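Local structure of putative sulfatase yidJ (Bacteroides fragilis, 2QZU) at residues R420-V425 against P444-N449; M182-T187 against D191-V196; D240-I245 against C282-D287. The protein probably hydrolyses sulfate esters as a metal-dependent arylsulfatase of the sulfatase family, a branch of the alkaline phosphatase clan. All coordinates share one frame; numbering follows the deposited sequence.

Overall arrangement
From the N terminus, the first contact to close is interaction 2, the short hairpin of residues 182-187 and 191-196, which follows strand 168-172 at one edge of the large mixed sheet. Interaction 3 comes next, where 282-287 of the long helix 267-299 returns to 240-245, closing a loop of 36 residues; its nearest atoms are about 11 Å from the hairpin. Interaction 1 comes last, joining 420-425 of the small antiparallel sheet to the loop 444-449 beyond its edge strand. The three loops follow one another in series, none nesting or crossing. Interactions 1 and 2 lie on opposite sides of the chain's centre, their centres about 44 Å apart.

Interaction 1 of 3, residues R420-V425 against P444-N449; sequences RYTYAV and PHEMNN
Thr-422 and Glu-446 make this contact alone, a small polar meeting of two buried side chains whose backbones stay well apart, with CA atoms 8.9 Å from each other. The hydroxyl OG1 of Thr-422 and the carboxylate oxygen OE1 of Glu-446 approach to 3.3 Å, the two side chains crossing at about a right angle.

Water carries the clear part of the interaction. One molecule is hydrogen-bonded to both, 2.7 Å from Thr-422 OG1 and 2.6 Å from Glu-446 OE1, and so closes a small triangle of oxygens. Glu-446 reaches it with an extended chain (chi2 174°) that starts beside its own backbone N, from a residue whose backbone is in the left-handed region (phi 43°, psi 67°). The second carboxylate oxygen, OE2, accepts from the backbone N of Glu-331, and with water on OE1 the carboxylate is gripped at both ends, which probably helps to keep a buried charge acceptable. Arg-440 NH1 adds a weak bond to the threonine hydroxyl.

Beyond the oxygens little else touches: Thr-422 CB lies 3.7 Å from Glu-446 OE1, and 55 Å² is buried in all.

Within the fold, Thr-422 sits on inner strand 421-428 of the four-stranded antiparallel sheet. Tyr-421 and Tyr-423 pack instead against helix 455-471, while Glu-446, resting on Phe-438, extends from the loop that leads out of edge strand 431-439 toward that helix, and through Glu-331 it ties the small sheet to the start of helix 331-334.

Interaction 2 of 3, residues M182-T187 against D191-V196; sequences MYWNTT and DSFYYV
Tyr-183 and Tyr-194 are the hydrogen-bonded pair of this short antiparallel hairpin. Tyr-183 N donates to Tyr-194 O and Tyr-194 N to Tyr-183 O, each bond 2.9 Å long. Met-182 and Tyr-195 form the adjoining non-hydrogen-bonded pair, where Met-182 CA brings a C-H to within 3.1 Å of Tyr-194 O as an additional acceptor contact.

Aromatic contacts dominate the packing. CB of Phe-193 sits over the five-membered ring of Trp-184, 3.6 Å from its centroid and almost on the normal. The Phe-193 ring then turns its edge toward the indole six-membered ring in an offset edge-to-face pair, with planes at 69°. The two side chains run side by side in the same direction. On the face bearing Tyr-183 and Tyr-194, the latter has CG between its backbone N and carbonyl carbon (chi1 59°), which lays the ring back across the partner strand; Tyr-183 CB makes an off-centre CH-pi contact with it, 4.3 Å from the centroid.

Further apolar contacts complete the packing: the CB of selenomethionine Met-182 touches Tyr-195 CD1 at 3.6 Å, and Val-196 CG2 meets Tyr-183 CD2 at 4.0 Å.

The polar ends of the rings bond beyond the two segments, Tyr-183 OH to Glu-204, Tyr-194 OH to Tyr-203 and Trp-184 NE1 to Arg-190 O in the connecting turn. Asn-185 N, by contrast, is buried without a partner. With two backbone bonds between the segments, continued by Val-196 to Pro-181, the hairpin probably owes part of its cohesion to ring and CH-pi packing, while the hydroxyls fasten it to the following helix 200-213.

Interaction 3 of 3, residues D240-I245 against C282-D287; sequences DRYKEI and CITGVD
The ring of Tyr-242 lies flat against the backbone of Gly-285, whose CA stands 3.5 Å from the ring centroid and only 8° off the normal. This CH-pi contact is centred, the six ring carbons being at nearly equal distances from the glycine CA. Having no side chain, Gly-285 leaves its backbone open to the ring at that point, and the two backbones come within 6.0 Å, measured between Tyr-242 CA and Gly-285 CA. The opposite face of the tyrosine is covered by its own neighbour, Arg-241, with CG 4.0 Å above the ring plane; the ring is thus clamped between an aliphatic arm and a helix backbone. With CG beside the backbone N (chi1 -61°), the ring is carried out toward helix 267-299, and at the far end OH is hydrogen-bonded to Glu-288, one turn further along the same helix as Gly-285, which probably helps to hold the phenol in place.

The partner helix, 267-299, belongs to the alpha/beta core of the sulfatase fold and is followed by strand 306-311 of its large mixed sheet. The short helix 240-244 follows strand 222-228, in the connection from it to that long helix, so the contact folds the connection back onto the helix it leads to.

Beside the ring, Ile-245 and Thr-284 reach toward each other tip to tip, Ile-245 CD1 meeting Thr-284 CG2 at 3.8 Å. Thr-284 CG2 also lies 4.2 Å from Tyr-242 CD1 and approaches that ring obliquely. Thr-284 sends CG2 to this apolar spot by holding it anti to the backbone N, while OG1 bonds to Tyr-246 OH and Lys-52 O. At the other end of the short helix, Asp-240 forms a salt bridge with Lys-373 of the second subunit.

Interaction 1 of 3, residues R420-V425 against P444-N449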
# COMPACT_ATOMS: atom_id res chain seq x y z
N ARG A 420 -12.85 11.12 -34.97
CA ARG A 420 -13.32 9.75 -35.22
C ARG A 420 -12.26 8.67 -35.05
O ARG A 420 -12.55 7.59 -34.53
CB ARG A 420 -13.91 9.64 -36.63
CG ARG A 420 -14.34 8.22 -36.99
CD ARG A 420 -14.88 8.13 -38.41
NE ARG A 420 -15.32 6.77 -38.72
CZ ARG A 420 -15.77 6.38 -39.91
NH1 ARG A 420 -15.84 7.24 -40.92
NH2 ARG A 420 -16.16 5.13 -40.09
N TYR A 421 -11.04 8.97 -35.48
CA TYR A 421 -9.94 8.00 -35.42
C TYR A 421 -8.80 8.32 -34.46
O TYR A 421 -8.52 9.48 -34.16
CB TYR A 421 -9.30 7.86 -36.81
CG TYR A 421 -10.22 7.37 -37.91
CD1 TYR A 421 -10.52 6.02 -38.03
CD2 TYR A 421 -10.77 8.26 -38.83
CE1 TYR A 421 -11.36 5.56 -39.05
CE2 TYR A 421 -11.60 7.81 -39.85
CZ TYR A 421 -11.89 6.46 -39.95
OH TYR A 421 -12.72 6.01 -40.96
N THR A 422 -8.15 7.27 -33.97
CA THR A 422 -6.97 7.42 -33.13
C THR A 422 -5.92 6.62 -33.90
O THR A 422 -6.07 5.42 -34.10
CB THR A 422 -7.15 6.83 -31.72
OG1 THR A 422 -8.12 7.61 -31.00
CG2 THR A 422 -5.82 6.87 -30.95
N TYR A 423 -4.89 7.31 -34.37
CA TYR A 423 -3.82 6.70 -35.15
C TYR A 423 -2.49 6.87 -34.43
O TYR A 423 -2.22 7.93 -33.86
CB TYR A 423 -3.73 7.36 -36.52
CG TYR A 423 -2.60 6.88 -37.40
CD1 TYR A 423 -2.66 5.65 -38.04
CD2 TYR A 423 -1.46 7.66 -37.59
CE1 TYR A 423 -1.62 5.20 -38.85
CE2 TYR A 423 -0.41 7.23 -38.40
CZ TYR A 423 -0.50 6.00 -39.03
OH TYR A 423 0.53 5.56 -39.82
N ALA A 424 -1.67 5.82 -34.43
CA ALA A 424 -0.37 5.91 -33.79
C ALA A 424 0.63 4.98 -34.45
O ALA A 424 0.27 3.91 -34.96
CB ALA A 424 -0.49 5.56 -32.32
N VAL A 425 1.89 5.40 -34.47
CA VAL A 425 2.95 4.59 -35.03
C VAL A 425 4.02 4.46 -33.96
O VAL A 425 4.23 5.38 -33.15
CB VAL A 425 3.58 5.21 -36.30
CG1 VAL A 425 2.53 5.38 -37.38
CG2 VAL A 425 4.25 6.54 -35.98
N PRO A 444 -15.92 2.15 -30.37
CA PRO A 444 -15.67 3.13 -29.30
C PRO A 444 -14.73 2.67 -28.18
O PRO A 444 -14.05 3.50 -27.58
CB PRO A 444 -17.08 3.45 -28.80
CG PRO A 444 -17.82 2.17 -29.04
CD PRO A 444 -17.35 1.78 -30.41
N HIS A 445 -14.70 1.37 -27.91
CA HIS A 445 -13.84 0.87 -26.85
C HIS A 445 -12.48 0.41 -27.37
O HIS A 445 -11.73 -0.26 -26.67
CB HIS A 445 -14.56 -0.27 -26.11
CG HIS A 445 -15.88 0.14 -25.54
ND1 HIS A 445 -16.00 1.11 -24.56
CD2 HIS A 445 -17.14 -0.23 -25.86
CE1 HIS A 445 -17.28 1.32 -24.31
NE2 HIS A 445 -17.99 0.52 -25.08
N GLU A 446 -12.20 0.80 -28.61
CA GLU A 446 -10.93 0.51 -29.26
C GLU A 446 -10.40 -0.91 -29.06
O GLU A 446 -9.36 -1.12 -28.43
CB GLU A 446 -9.89 1.54 -28.80
CG GLU A 446 -10.36 2.96 -29.07
CD GLU A 446 -9.43 4.02 -28.49
OE1 GLU A 446 -9.06 4.95 -29.23
OE2 GLU A 446 -9.09 3.92 -27.29
N MSE A 447 -11.12 -1.87 -29.62
CA MSE A 447 -10.76 -3.28 -29.51
C MSE A 447 -10.20 -3.84 -30.82
O MSE A 447 -9.57 -4.90 -30.83
CB MSE A 447 -11.99 -4.11 -29.14
CG MSE A 447 -12.71 -3.64 -27.89
SE MSE A 447 -11.61 -3.78 -26.31
CE MSE A 447 -11.58 -5.71 -26.13
N ASN A 448 -10.42 -3.13 -31.93
CA ASN A 448 -9.97 -3.61 -33.23
C ASN A 448 -8.97 -2.69 -33.92
O ASN A 448 -9.33 -1.61 -34.38
CB ASN A 448 -11.18 -3.77 -34.16
CG ASN A 448 -10.87 -4.60 -35.40
OD1 ASN A 448 -11.69 -4.68 -36.32
ND2 ASN A 448 -9.71 -5.22 -35.42
N ASN A 449 -7.71 -3.12 -33.98
CA ASN A 449 -6.70 -2.34 -34.66
C ASN A 449 -6.95 -2.65 -36.13
O ASN A 449 -6.68 -3.76 -36.59
CB ASN A 449 -5.29 -2.78 -34.27
CG ASN A 449 -4.21 -2.03 -35.03
OD1 ASN A 449 -4.51 -1.14 -35.83
ND2 ASN A 449 -2.96 -2.38 -34.80
O HOH W 1 -7.92 7.10 -28.34

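Interaction 2 of 3, residues M182-T187 against D191-V196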
# COMPACT_ATOMS: atom_id res chain seq x y z
N MSE A 182 2.67 16.27 2.56
CA MSE A 182 3.71 17.19 3.00
C MSE A 182 3.80 18.34 2.01
O MSE A 182 3.40 18.22 0.84
CB MSE A 182 5.06 16.48 3.16
CG MSE A 182 5.44 15.52 2.06
SE MSE A 182 6.05 16.40 0.47
CE MSE A 182 6.73 14.89 -0.49
N TYR A 183 4.31 19.47 2.48
CA TYR A 183 4.42 20.67 1.67
C TYR A 183 5.60 21.52 2.11
O TYR A 183 6.15 21.35 3.20
CB TYR A 183 3.17 21.54 1.84
CG TYR A 183 1.87 20.86 1.51
CD1 TYR A 183 1.34 20.90 0.22
CD2 TYR A 183 1.17 20.15 2.48
CE1 TYR A 183 0.16 20.24 -0.10
CE2 TYR A 183 -0.01 19.48 2.18
CZ TYR A 183 -0.51 19.52 0.89
OH TYR A 183 -1.66 18.84 0.58
N TRP A 184 5.96 22.45 1.23
CA TRP A 184 6.99 23.44 1.51
C TRP A 184 6.22 24.74 1.37
O TRP A 184 5.52 24.93 0.37
CB TRP A 184 8.09 23.43 0.45
CG TRP A 184 9.17 22.43 0.64
CD1 TRP A 184 10.27 22.53 1.45
CD2 TRP A 184 9.30 21.19 -0.07
NE1 TRP A 184 11.08 21.43 1.28
CE2 TRP A 184 10.51 20.60 0.35
CE3 TRP A 184 8.51 20.53 -1.03
CZ2 TRP A 184 10.95 19.37 -0.15
CZ3 TRP A 184 8.95 19.32 -1.53
CH2 TRP A 184 10.17 18.75 -1.09
N ASN A 185 6.33 25.62 2.36
CA ASN A 185 5.67 26.92 2.28
C ASN A 185 6.64 27.80 1.48
O ASN A 185 7.70 27.34 1.07
CB ASN A 185 5.42 27.48 3.68
CG ASN A 185 6.66 27.49 4.53
OD1 ASN A 185 7.65 28.13 4.20
ND2 ASN A 185 6.61 26.77 5.65
N THR A 186 6.29 29.07 1.29
CA THR A 186 7.11 29.97 0.49
C THR A 186 8.57 30.14 0.90
O THR A 186 9.46 30.14 0.04
CB THR A 186 6.46 31.37 0.40
OG1 THR A 186 5.12 31.24 -0.11
CG2 THR A 186 7.26 32.28 -0.54
N THR A 187 8.85 30.28 2.19
CA THR A 187 10.22 30.49 2.64
C THR A 187 10.96 29.31 3.26
O THR A 187 12.12 29.44 3.66
CB THR A 187 10.27 31.65 3.65
OG1 THR A 187 9.39 31.37 4.75
CG2 THR A 187 9.86 32.95 2.99
N ASP A 191 15.17 21.19 3.27
CA ASP A 191 14.90 20.11 4.22
C ASP A 191 13.91 20.47 5.32
O ASP A 191 13.80 19.75 6.32
CB ASP A 191 16.22 19.63 4.83
CG ASP A 191 17.18 19.08 3.79
OD1 ASP A 191 16.80 18.12 3.08
OD2 ASP A 191 18.31 19.60 3.68
N SER A 192 13.16 21.55 5.12
CA SER A 192 12.19 21.99 6.12
C SER A 192 10.73 21.91 5.68
O SER A 192 9.93 22.81 5.99
CB SER A 192 12.52 23.40 6.58
OG SER A 192 13.73 23.42 7.31
N PHE A 193 10.38 20.85 4.96
CA PHE A 193 9.00 20.66 4.55
C PHE A 193 8.25 20.22 5.81
O PHE A 193 8.88 19.85 6.80
CB PHE A 193 8.89 19.57 3.47
CG PHE A 193 9.63 18.31 3.80
CD1 PHE A 193 10.98 18.18 3.49
CD2 PHE A 193 8.99 17.25 4.43
CE1 PHE A 193 11.68 17.02 3.80
CE2 PHE A 193 9.68 16.08 4.75
CZ PHE A 193 11.03 15.96 4.43
N TYR A 194 6.93 20.27 5.78
CA TYR A 194 6.13 19.87 6.93
C TYR A 194 4.99 18.95 6.51
O TYR A 194 4.56 18.96 5.36
CB TYR A 194 5.53 21.09 7.64
CG TYR A 194 4.64 21.93 6.75
CD1 TYR A 194 5.17 22.93 5.95
CD2 TYR A 194 3.26 21.72 6.72
CE1 TYR A 194 4.36 23.71 5.13
CE2 TYR A 194 2.43 22.49 5.89
CZ TYR A 194 2.99 23.48 5.10
OH TYR A 194 2.20 24.26 4.29
N TYR A 195 4.52 18.14 7.46
CA TYR A 195 3.42 17.22 7.21
C TYR A 195 2.15 17.80 7.81
O TYR A 195 2.19 18.56 8.78
CB TYR A 195 3.71 15.87 7.86
CG TYR A 195 4.77 15.05 7.17
CD1 TYR A 195 4.48 14.34 6.00
CD2 TYR A 195 6.07 14.98 7.68
CE1 TYR A 195 5.46 13.59 5.36
CE2 TYR A 195 7.05 14.23 7.05
CZ TYR A 195 6.74 13.54 5.89
OH TYR A 195 7.72 12.80 5.26
N VAL A 196 1.01 17.45 7.22
CA VAL A 196 -0.29 17.90 7.68
C VAL A 196 -1.17 16.67 7.95
O VAL A 196 -1.22 15.75 7.14
CB VAL A 196 -0.99 18.78 6.62
CG1 VAL A 196 -2.35 19.22 7.11
CG2 VAL A 196 -0.12 19.99 6.30

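Interaction 3 of 3, residues D240-I245 against C282-D287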
# COMPACT_ATOMS: atom_id res chain seq x y z
N ASP A 240 -13.34 8.10 5.12
CA ASP A 240 -14.41 7.12 5.15
C ASP A 240 -15.77 7.62 4.69
O ASP A 240 -16.53 6.86 4.08
CB ASP A 240 -14.54 6.54 6.56
CG ASP A 240 -13.29 5.82 7.00
OD1 ASP A 240 -12.74 5.04 6.20
OD2 ASP A 240 -12.85 6.04 8.15
N ARG A 241 -16.09 8.88 4.97
CA ARG A 241 -17.39 9.40 4.57
C ARG A 241 -17.59 9.37 3.06
O ARG A 241 -18.72 9.22 2.58
CB ARG A 241 -17.60 10.82 5.12
CG ARG A 241 -16.56 11.86 4.73
CD ARG A 241 -16.90 13.19 5.39
NE ARG A 241 -16.01 14.28 4.99
CZ ARG A 241 -14.76 14.44 5.41
NH1 ARG A 241 -14.22 13.56 6.25
NH2 ARG A 241 -14.04 15.47 4.99
N TYR A 242 -16.51 9.50 2.30
CA TYR A 242 -16.64 9.45 0.84
C TYR A 242 -16.77 8.00 0.37
O TYR A 242 -17.43 7.73 -0.64
CB TYR A 242 -15.44 10.14 0.19
CG TYR A 242 -15.34 11.59 0.59
CD1 TYR A 242 -16.38 12.48 0.29
CD2 TYR A 242 -14.26 12.07 1.31
CE1 TYR A 242 -16.33 13.81 0.69
CE2 TYR A 242 -14.19 13.40 1.72
CZ TYR A 242 -15.23 14.26 1.40
OH TYR A 242 -15.17 15.57 1.80
N LYS A 243 -16.16 7.07 1.10
CA LYS A 243 -16.25 5.66 0.74
C LYS A 243 -17.67 5.15 1.00
O LYS A 243 -18.20 4.34 0.24
CB LYS A 243 -15.25 4.83 1.55
CG LYS A 243 -13.78 5.11 1.24
CD LYS A 243 -12.87 4.15 2.02
CE LYS A 243 -11.40 4.40 1.74
NZ LYS A 243 -10.53 3.43 2.48
N GLU A 244 -18.28 5.63 2.09
CA GLU A 244 -19.64 5.22 2.47
C GLU A 244 -20.64 5.46 1.35
O GLU A 244 -21.62 4.73 1.22
CB GLU A 244 -20.10 5.99 3.71
CG GLU A 244 -20.26 5.14 4.96
CD GLU A 244 -19.07 5.22 5.89
OE1 GLU A 244 -18.80 6.33 6.41
OE2 GLU A 244 -18.41 4.19 6.11
N ILE A 245 -20.40 6.50 0.56
CA ILE A 245 -21.30 6.85 -0.54
C ILE A 245 -21.39 5.75 -1.60
O ILE A 245 -22.42 5.62 -2.26
CB ILE A 245 -20.84 8.17 -1.20
CG1 ILE A 245 -20.96 9.32 -0.19
CG2 ILE A 245 -21.68 8.47 -2.45
CD1 ILE A 245 -20.36 10.62 -0.67
N CYS A 282 -12.68 9.07 -4.08
CA CYS A 282 -11.69 10.14 -4.19
C CYS A 282 -12.25 11.30 -4.99
O CYS A 282 -12.10 12.45 -4.61
CB CYS A 282 -10.42 9.63 -4.86
SG CYS A 282 -9.34 8.62 -3.80
N ILE A 283 -12.89 10.97 -6.11
CA ILE A 283 -13.47 11.99 -6.97
C ILE A 283 -14.54 12.80 -6.25
O ILE A 283 -14.55 14.02 -6.33
CB ILE A 283 -14.04 11.36 -8.25
CG1 ILE A 283 -12.89 10.94 -9.16
CG2 ILE A 283 -14.97 12.35 -8.95
CD1 ILE A 283 -13.31 10.27 -10.46
N THR A 284 -15.42 12.11 -5.54
CA THR A 284 -16.47 12.81 -4.81
C THR A 284 -15.85 13.71 -3.73
O THR A 284 -16.33 14.82 -3.49
CB THR A 284 -17.46 11.81 -4.19
OG1 THR A 284 -18.16 11.15 -5.25
CG2 THR A 284 -18.48 12.53 -3.31
N GLY A 285 -14.77 13.23 -3.11
CA GLY A 285 -14.10 14.03 -2.09
C GLY A 285 -13.45 15.24 -2.73
O GLY A 285 -13.51 16.35 -2.20
N VAL A 286 -12.82 15.04 -3.88
CA VAL A 286 -12.19 16.15 -4.59
C VAL A 286 -13.28 17.15 -4.95
O VAL A 286 -13.11 18.36 -4.77
CB VAL A 286 -11.48 15.65 -5.87
CG1 VAL A 286 -11.22 16.80 -6.83
CG2 VAL A 286 -10.15 14.99 -5.50
N ASP A 287 -14.41 16.64 -5.44
CA ASP A 287 -15.54 17.47 -5.83
C ASP A 287 -16.00 18.39 -4.70
O ASP A 287 -16.21 19.59 -4.91
CB ASP A 287 -16.71 16.57 -6.25
CG ASP A 287 -17.92 17.37 -6.73
OD1 ASP A 287 -17.89 17.86 -7.88
OD2 ASP A 287 -18.89 17.50 -5.96